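Local coordinates for putative uncharacterized protein (Coprinopsis cinerea, PDB 3W9A) that belongs to glycoside hydrolase family 131 and probably hydrolyses beta-glucans through a beta-jelly-roll catalytic domain, at residues N106-E120 with F199-E213. Sequence-based numbering, arbitrary orientation.
Sequences NAPDPTLEHQVMFFE and FHVGVLRIVNRNPPE. With GOL (glycerol), chain E.
H114 and R205 face each other as a non-hydrogen-bonded pair of two antiparallel strands in one sheet of the beta-jelly roll. R205 CG lies over one face of the H114 imidazole, 3.8 Å from the ring centroid. At the ring edge, H114 NE2 donates to the syn lone pair of E213 OE2, 2.6 Å away and almost straight at 178°. D109 N and R205 NH1 reach this oxygen from opposite faces of the carboxylate, well out of plane. E213 ties the loop at D109 to the strand pair, and its OE1 is held by W215.

The R205 guanidinium is fixed flat. NE and NH2 grip V207 O side-on, and L112 CD1 sits over its centre, 3.4 Å from CZ. A methionine in its place would probably leave E213 without its salt-bridge partner and V207 O without either side-chain donor.

Beyond the corners at M117 and G202, the F118 and H200 rings form an offset stack, planes at 19°. F118 CG sits between the backbone N and the carbonyl carbon, chi1 58°, bringing one face of its ring against H200 CB. H200 ND1 is hydrogen-bonded to E80, while H200 NE2 meets O3 of a bound glycerol at 2.8 Å.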
loop_
_atom_site.group_PDB
_atom_site.type_symbol
_atom_site.label_atom_id
_atom_site.label_comp_id
_atom_site.label_asym_id
_atom_site.label_seq_id
_atom_site.Cartn_x
_atom_site.Cartn_y
_atom_site.Cartn_z
ATOM N N ASN A 106 -5.193 15.776 8.413
ATOM C CA ASN A 106 -5.970 14.548 8.463
ATOM C C ASN A 106 -5.084 13.365 8.867
ATOM O O ASN A 106 -5.103 12.314 8.233
ATOM C CB ASN A 106 -6.646 14.269 7.106
ATOM C CG ASN A 106 -7.704 15.302 6.756
ATOM O OD1 ASN A 106 -8.339 15.884 7.642
ATOM N ND2 ASN A 106 -7.918 15.511 5.469
ATOM N N ALA A 107 -4.298 13.570 9.923
ATOM C CA ALA A 107 -3.310 12.599 10.354
ATOM C C ALA A 107 -4.029 11.365 10.856
ATOM O O ALA A 107 -4.996 11.486 11.583
ATOM C CB ALA A 107 -2.454 13.192 11.466
ATOM N N PRO A 108 -3.592 10.171 10.449
ATOM C CA PRO A 108 -4.209 8.988 11.024
ATOM C C PRO A 108 -4.213 9.009 12.566
ATOM O O PRO A 108 -3.263 9.496 13.174
ATOM C CB PRO A 108 -3.338 7.859 10.481
ATOM C CG PRO A 108 -2.879 8.367 9.159
ATOM C CD PRO A 108 -2.683 9.837 9.340
ATOM N N ASP A 109 -5.278 8.475 13.162
ATOM C CA ASP A 109 -5.481 8.443 14.611
ATOM C C ASP A 109 -4.689 7.309 15.266
ATOM O O ASP A 109 -5.065 6.143 15.137
ATOM C CB ASP A 109 -6.968 8.255 14.886
ATOM C CG ASP A 109 -7.331 8.380 16.345
ATOM O OD1 ASP A 109 -6.469 8.251 17.225
ATOM O OD2 ASP A 109 -8.518 8.588 16.604
ATOM N N PRO A 110 -3.615 7.649 16.008
ATOM C CA PRO A 110 -2.791 6.607 16.639
ATOM C C PRO A 110 -3.450 5.834 17.793
ATOM O O PRO A 110 -2.854 4.890 18.318
ATOM C CB PRO A 110 -1.571 7.385 17.139
ATOM C CG PRO A 110 -2.057 8.779 17.342
ATOM C CD PRO A 110 -3.132 9.006 16.325
ATOM N N THR A 111 -4.658 6.221 18.198
ATOM C CA THR A 111 -5.397 5.484 19.228
ATOM C C THR A 111 -6.272 4.350 18.644
ATOM O O THR A 111 -6.885 3.613 19.397
ATOM C CB THR A 111 -6.300 6.438 20.052
ATOM O OG1 THR A 111 -7.384 6.935 19.247
ATOM C CG2 THR A 111 -5.478 7.616 20.592
ATOM N N LEU A 112 -6.325 4.224 17.316
ATOM C CA LEU A 112 -7.231 3.293 16.644
ATOM C C LEU A 112 -6.484 2.358 15.708
ATOM O O LEU A 112 -5.496 2.757 15.087
ATOM C CB LEU A 112 -8.252 4.072 15.816
ATOM C CG LEU A 112 -9.254 4.919 16.595
ATOM C CD1 LEU A 112 -10.159 5.640 15.622
ATOM C CD2 LEU A 112 -10.071 4.066 17.541
ATOM N N GLU A 113 -6.969 1.119 15.595
ATOM C CA GLU A 113 -6.290 0.118 14.769
ATOM C C GLU A 113 -6.535 0.365 13.283
ATOM O O GLU A 113 -7.679 0.596 12.884
ATOM C CB GLU A 113 -6.759 -1.297 15.118
ATOM C CG GLU A 113 -6.062 -2.358 14.268
ATOM C CD GLU A 113 -6.400 -3.773 14.672
ATOM O OE1 GLU A 113 -6.943 -3.982 15.774
ATOM O OE2 GLU A 113 -6.133 -4.678 13.863
ATOM N N HIS A 114 -5.453 0.292 12.491
ATOM C CA HIS A 114 -5.470 0.390 11.026
ATOM C C HIS A 114 -4.749 -0.790 10.445
ATOM O O HIS A 114 -3.747 -1.231 11.001
ATOM C CB HIS A 114 -4.698 1.605 10.516
ATOM C CG HIS A 114 -5.147 2.890 11.102
ATOM N ND1 HIS A 114 -4.882 3.229 12.404
ATOM C CD2 HIS A 114 -5.829 3.926 10.565
ATOM C CE1 HIS A 114 -5.391 4.422 12.652
ATOM N NE2 HIS A 114 -5.973 4.865 11.554
ATOM N N GLN A 115 -5.234 -1.269 9.310
ATOM C CA GLN A 115 -4.530 -2.272 8.519
ATOM C C GLN A 115 -4.320 -1.674 7.141
ATOM O O GLN A 115 -5.263 -1.162 6.516
ATOM C CB GLN A 115 -5.346 -3.556 8.427
ATOM C CG GLN A 115 -5.459 -4.316 9.740
ATOM C CD GLN A 115 -6.792 -5.003 9.923
ATOM O OE1 GLN A 115 -7.421 -5.429 8.959
ATOM N NE2 GLN A 115 -7.249 -5.102 11.172
ATOM N N VAL A 116 -3.081 -1.702 6.681
ATOM C CA VAL A 116 -2.710 -0.994 5.477
ATOM C C VAL A 116 -1.828 -1.864 4.619
ATOM O O VAL A 116 -0.973 -2.574 5.137
ATOM C CB VAL A 116 -1.963 0.287 5.824
ATOM C CG1 VAL A 116 -1.811 1.149 4.596
ATOM C CG2 VAL A 116 -2.703 1.060 6.932
HETATM N N MSE A 117 -2.037 -1.806 3.307
HETATM C CA MSE A 117 -1.222 -2.562 2.355
HETATM C C MSE A 117 -1.228 -4.037 2.720
HETATM O O MSE A 117 -0.195 -4.660 2.892
HETATM C CB MSE A 117 0.188 -1.953 2.284
HETATM C CG MSE A 117 0.253 -0.435 2.034
HETATM SE SE MSE A 117 -0.654 0.155 0.360
HETATM C CE MSE A 117 0.168 -1.188 -0.834
ATOM N N PHE A 118 -2.427 -4.601 2.808
ATOM C CA PHE A 118 -2.631 -5.943 3.342
ATOM C C PHE A 118 -3.201 -6.891 2.310
ATOM O O PHE A 118 -4.010 -6.492 1.467
ATOM C CB PHE A 118 -3.569 -5.929 4.563
ATOM C CG PHE A 118 -4.944 -5.340 4.316
ATOM C CD1 PHE A 118 -6.011 -6.136 3.915
ATOM C CD2 PHE A 118 -5.193 -3.999 4.576
ATOM C CE1 PHE A 118 -7.282 -5.580 3.723
ATOM C CE2 PHE A 118 -6.453 -3.444 4.384
ATOM C CZ PHE A 118 -7.501 -4.232 3.976
ATOM N N PHE A 119 -2.790 -8.152 2.404
ATOM C CA PHE A 119 -3.476 -9.221 1.695
ATOM C C PHE A 119 -4.748 -9.553 2.445
ATOM O O PHE A 119 -4.823 -9.328 3.655
ATOM C CB PHE A 119 -2.601 -10.467 1.599
ATOM C CG PHE A 119 -1.463 -10.321 0.655
ATOM C CD1 PHE A 119 -1.605 -10.644 -0.676
ATOM C CD2 PHE A 119 -0.246 -9.858 1.104
ATOM C CE1 PHE A 119 -0.558 -10.503 -1.549
ATOM C CE2 PHE A 119 0.821 -9.731 0.246
ATOM C CZ PHE A 119 0.668 -10.055 -1.084
ATOM N N GLU A 120 -5.732 -10.111 1.732
ATOM C CA GLU A 120 -7.022 -10.505 2.331
ATOM C C GLU A 120 -6.841 -11.343 3.600
ATOM O O GLU A 120 -7.510 -11.101 4.617
ATOM C CB GLU A 120 -7.876 -11.258 1.305
ATOM C CG GLU A 120 -9.205 -11.792 1.814
ATOM C CD GLU A 120 -10.223 -10.717 2.140
ATOM O OE1 GLU A 120 -10.011 -9.510 1.923
ATOM O OE2 GLU A 120 -11.294 -11.094 2.619
ATOM N N PHE A 199 -4.710 -8.309 -2.978
ATOM C CA PHE A 199 -3.816 -7.393 -2.318
ATOM C C PHE A 199 -4.429 -5.987 -2.274
ATOM O O PHE A 199 -4.783 -5.409 -3.314
ATOM C CB PHE A 199 -2.462 -7.383 -3.011
ATOM C CG PHE A 199 -1.448 -6.516 -2.317
ATOM C CD1 PHE A 199 -0.979 -6.860 -1.049
ATOM C CD2 PHE A 199 -0.973 -5.362 -2.908
ATOM C CE1 PHE A 199 -0.067 -6.062 -0.402
ATOM C CE2 PHE A 199 -0.049 -4.557 -2.253
ATOM C CZ PHE A 199 0.404 -4.914 -0.996
ATOM N N HIS A 200 -4.549 -5.443 -1.070
ATOM C CA HIS A 200 -5.331 -4.237 -0.833
ATOM C C HIS A 200 -4.430 -3.033 -0.760
ATOM O O HIS A 200 -3.763 -2.804 0.249
ATOM C CB HIS A 200 -6.171 -4.386 0.438
ATOM C CG HIS A 200 -7.216 -5.453 0.321
ATOM N ND1 HIS A 200 -8.565 -5.214 0.508
ATOM C CD2 HIS A 200 -7.112 -6.754 -0.041
ATOM C CE1 HIS A 200 -9.231 -6.336 0.322
ATOM N NE2 HIS A 200 -8.374 -7.283 -0.015
ATOM N N VAL A 201 -4.395 -2.283 -1.858
ATOM C CA VAL A 201 -3.617 -1.066 -1.907
ATOM C C VAL A 201 -4.482 0.040 -1.308
ATOM O O VAL A 201 -5.288 0.653 -1.997
ATOM C CB VAL A 201 -3.208 -0.711 -3.344
ATOM C CG1 VAL A 201 -2.456 0.603 -3.377
ATOM C CG2 VAL A 201 -2.358 -1.827 -3.949
ATOM N N GLY A 202 -4.312 0.280 -0.021
ATOM C CA GLY A 202 -5.155 1.226 0.697
ATOM C C GLY A 202 -5.225 0.977 2.187
ATOM O O GLY A 202 -4.300 0.407 2.777
ATOM N N VAL A 203 -6.335 1.407 2.789
ATOM C CA VAL A 203 -6.435 1.525 4.245
ATOM C C VAL A 203 -7.769 1.065 4.755
ATOM O O VAL A 203 -8.809 1.445 4.209
ATOM C CB VAL A 203 -6.306 2.991 4.701
ATOM C CG1 VAL A 203 -6.252 3.068 6.220
ATOM C CG2 VAL A 203 -5.072 3.615 4.095
ATOM N N LEU A 204 -7.717 0.254 5.807
ATOM C CA LEU A 204 -8.872 -0.112 6.587
ATOM C C LEU A 204 -8.648 0.409 7.978
ATOM O O LEU A 204 -7.554 0.227 8.544
ATOM C CB LEU A 204 -9.051 -1.638 6.615
ATOM C CG LEU A 204 -10.175 -2.251 7.472
ATOM C CD1 LEU A 204 -10.546 -3.592 6.864
ATOM C CD2 LEU A 204 -9.771 -2.450 8.932
ATOM N N ARG A 205 -9.665 1.074 8.525
ATOM C CA ARG A 205 -9.721 1.353 9.970
ATOM C C ARG A 205 -10.999 0.758 10.575
ATOM O O ARG A 205 -12.097 0.954 10.036
ATOM C CB ARG A 205 -9.674 2.857 10.251
ATOM C CG ARG A 205 -9.170 3.167 11.641
ATOM C CD ARG A 205 -9.159 4.662 11.908
ATOM N NE ARG A 205 -10.482 5.146 12.253
ATOM C CZ ARG A 205 -10.814 6.424 12.378
ATOM N NH1 ARG A 205 -9.925 7.401 12.172
ATOM N NH2 ARG A 205 -12.048 6.727 12.728
ATOM N N ILE A 206 -10.861 0.063 11.703
ATOM C CA ILE A 206 -12.000 -0.643 12.296
ATOM C C ILE A 206 -13.029 0.338 12.856
ATOM O O ILE A 206 -14.200 0.244 12.510
ATOM C CB ILE A 206 -11.577 -1.675 13.367
ATOM C CG1 ILE A 206 -10.756 -2.808 12.740
ATOM C CG2 ILE A 206 -12.793 -2.305 14.056
ATOM C CD1 ILE A 206 -10.027 -3.661 13.753
ATOM N N VAL A 207 -12.602 1.267 13.704
ATOM C CA VAL A 207 -13.533 2.212 14.349
ATOM C C VAL A 207 -13.920 3.341 13.400
ATOM O O VAL A 207 -13.054 4.010 12.848
ATOM C CB VAL A 207 -12.934 2.805 15.636
ATOM C CG1 VAL A 207 -13.835 3.897 16.215
ATOM C CG2 VAL A 207 -12.737 1.700 16.654
ATOM N N ASN A 208 -15.224 3.549 13.219
ATOM C CA ASN A 208 -15.736 4.561 12.309
ATOM C C ASN A 208 -16.092 5.854 13.048
ATOM O O ASN A 208 -17.000 5.878 13.895
ATOM C CB ASN A 208 -16.961 4.004 11.601
ATOM C CG ASN A 208 -17.563 4.960 10.587
ATOM O OD1 ASN A 208 -17.674 6.172 10.815
ATOM N ND2 ASN A 208 -17.975 4.410 9.456
ATOM N N ARG A 209 -15.369 6.915 12.736
ATOM C CA ARG A 209 -15.755 8.263 13.155
ATOM C C ARG A 209 -14.914 9.322 12.456
ATOM O O ARG A 209 -13.870 9.022 11.863
ATOM C CB ARG A 209 -15.637 8.440 14.676
ATOM C CG ARG A 209 -14.270 8.078 15.242
ATOM C CD ARG A 209 -14.151 8.646 16.632
ATOM N NE ARG A 209 -12.840 8.477 17.270
ATOM C CZ ARG A 209 -12.576 7.619 18.247
ATOM N NH1 ARG A 209 -13.503 6.798 18.689
ATOM N NH2 ARG A 209 -11.365 7.574 18.784
ATOM N N ASN A 210 -15.416 10.553 12.503
ATOM C CA ASN A 210 -14.660 11.723 12.112
ATOM C C ASN A 210 -13.561 12.014 13.110
ATOM O O ASN A 210 -13.628 11.567 14.262
ATOM C CB ASN A 210 -15.578 12.937 12.033
ATOM C CG ASN A 210 -16.444 12.931 10.795
ATOM O OD1 ASN A 210 -15.984 12.604 9.700
ATOM N ND2 ASN A 210 -17.711 13.302 10.964
ATOM N N PRO A 211 -12.551 12.789 12.689
ATOM C CA PRO A 211 -12.360 13.394 11.384
ATOM C C PRO A 211 -11.732 12.429 10.385
ATOM O O PRO A 211 -11.360 11.304 10.772
ATOM C CB PRO A 211 -11.409 14.557 11.698
ATOM C CG PRO A 211 -10.583 14.058 12.809
ATOM C CD PRO A 211 -11.461 13.152 13.616
ATOM N N PRO A 212 -11.582 12.858 9.118
ATOM C CA PRO A 212 -11.030 11.946 8.110
ATOM C C PRO A 212 -9.542 11.719 8.276
ATOM O O PRO A 212 -8.872 12.480 8.975
ATOM C CB PRO A 212 -11.332 12.647 6.771
ATOM C CG PRO A 212 -12.252 13.775 7.091
ATOM C CD PRO A 212 -12.022 14.132 8.523
ATOM N N GLU A 213 -9.041 10.651 7.652
ATOM C CA GLU A 213 -7.615 10.367 7.565
ATOM C C GLU A 213 -7.138 10.404 6.113
ATOM O O GLU A 213 -7.841 9.927 5.221
ATOM C CB GLU A 213 -7.315 8.965 8.084
ATOM C CG GLU A 213 -7.711 8.707 9.519
ATOM C CD GLU A 213 -7.118 7.415 10.060
ATOM O OE1 GLU A 213 -6.603 6.609 9.253
ATOM O OE2 GLU A 213 -7.170 7.199 11.297
HETATM C C1 GOL E . -13.231 -8.402 -1.605
HETATM O O1 GOL E . -13.672 -9.189 -2.717
HETATM C C2 GOL E . -11.984 -9.031 -0.983
HETATM O O2 GOL E . -11.729 -8.355 0.245
HETATM C C3 GOL E . -10.792 -8.934 -1.934
HETATM O O3 GOL E . -9.611 -9.449 -1.276
HETATM O O HOH W 1 -7.348 12.854 11.308
HETATM O O HOH W 2 -9.497 9.559 18.765
HETATM O O HOH W 3 -9.564 6.355 20.711
HETATM O O HOH W 4 -9.963 1.157 14.633
#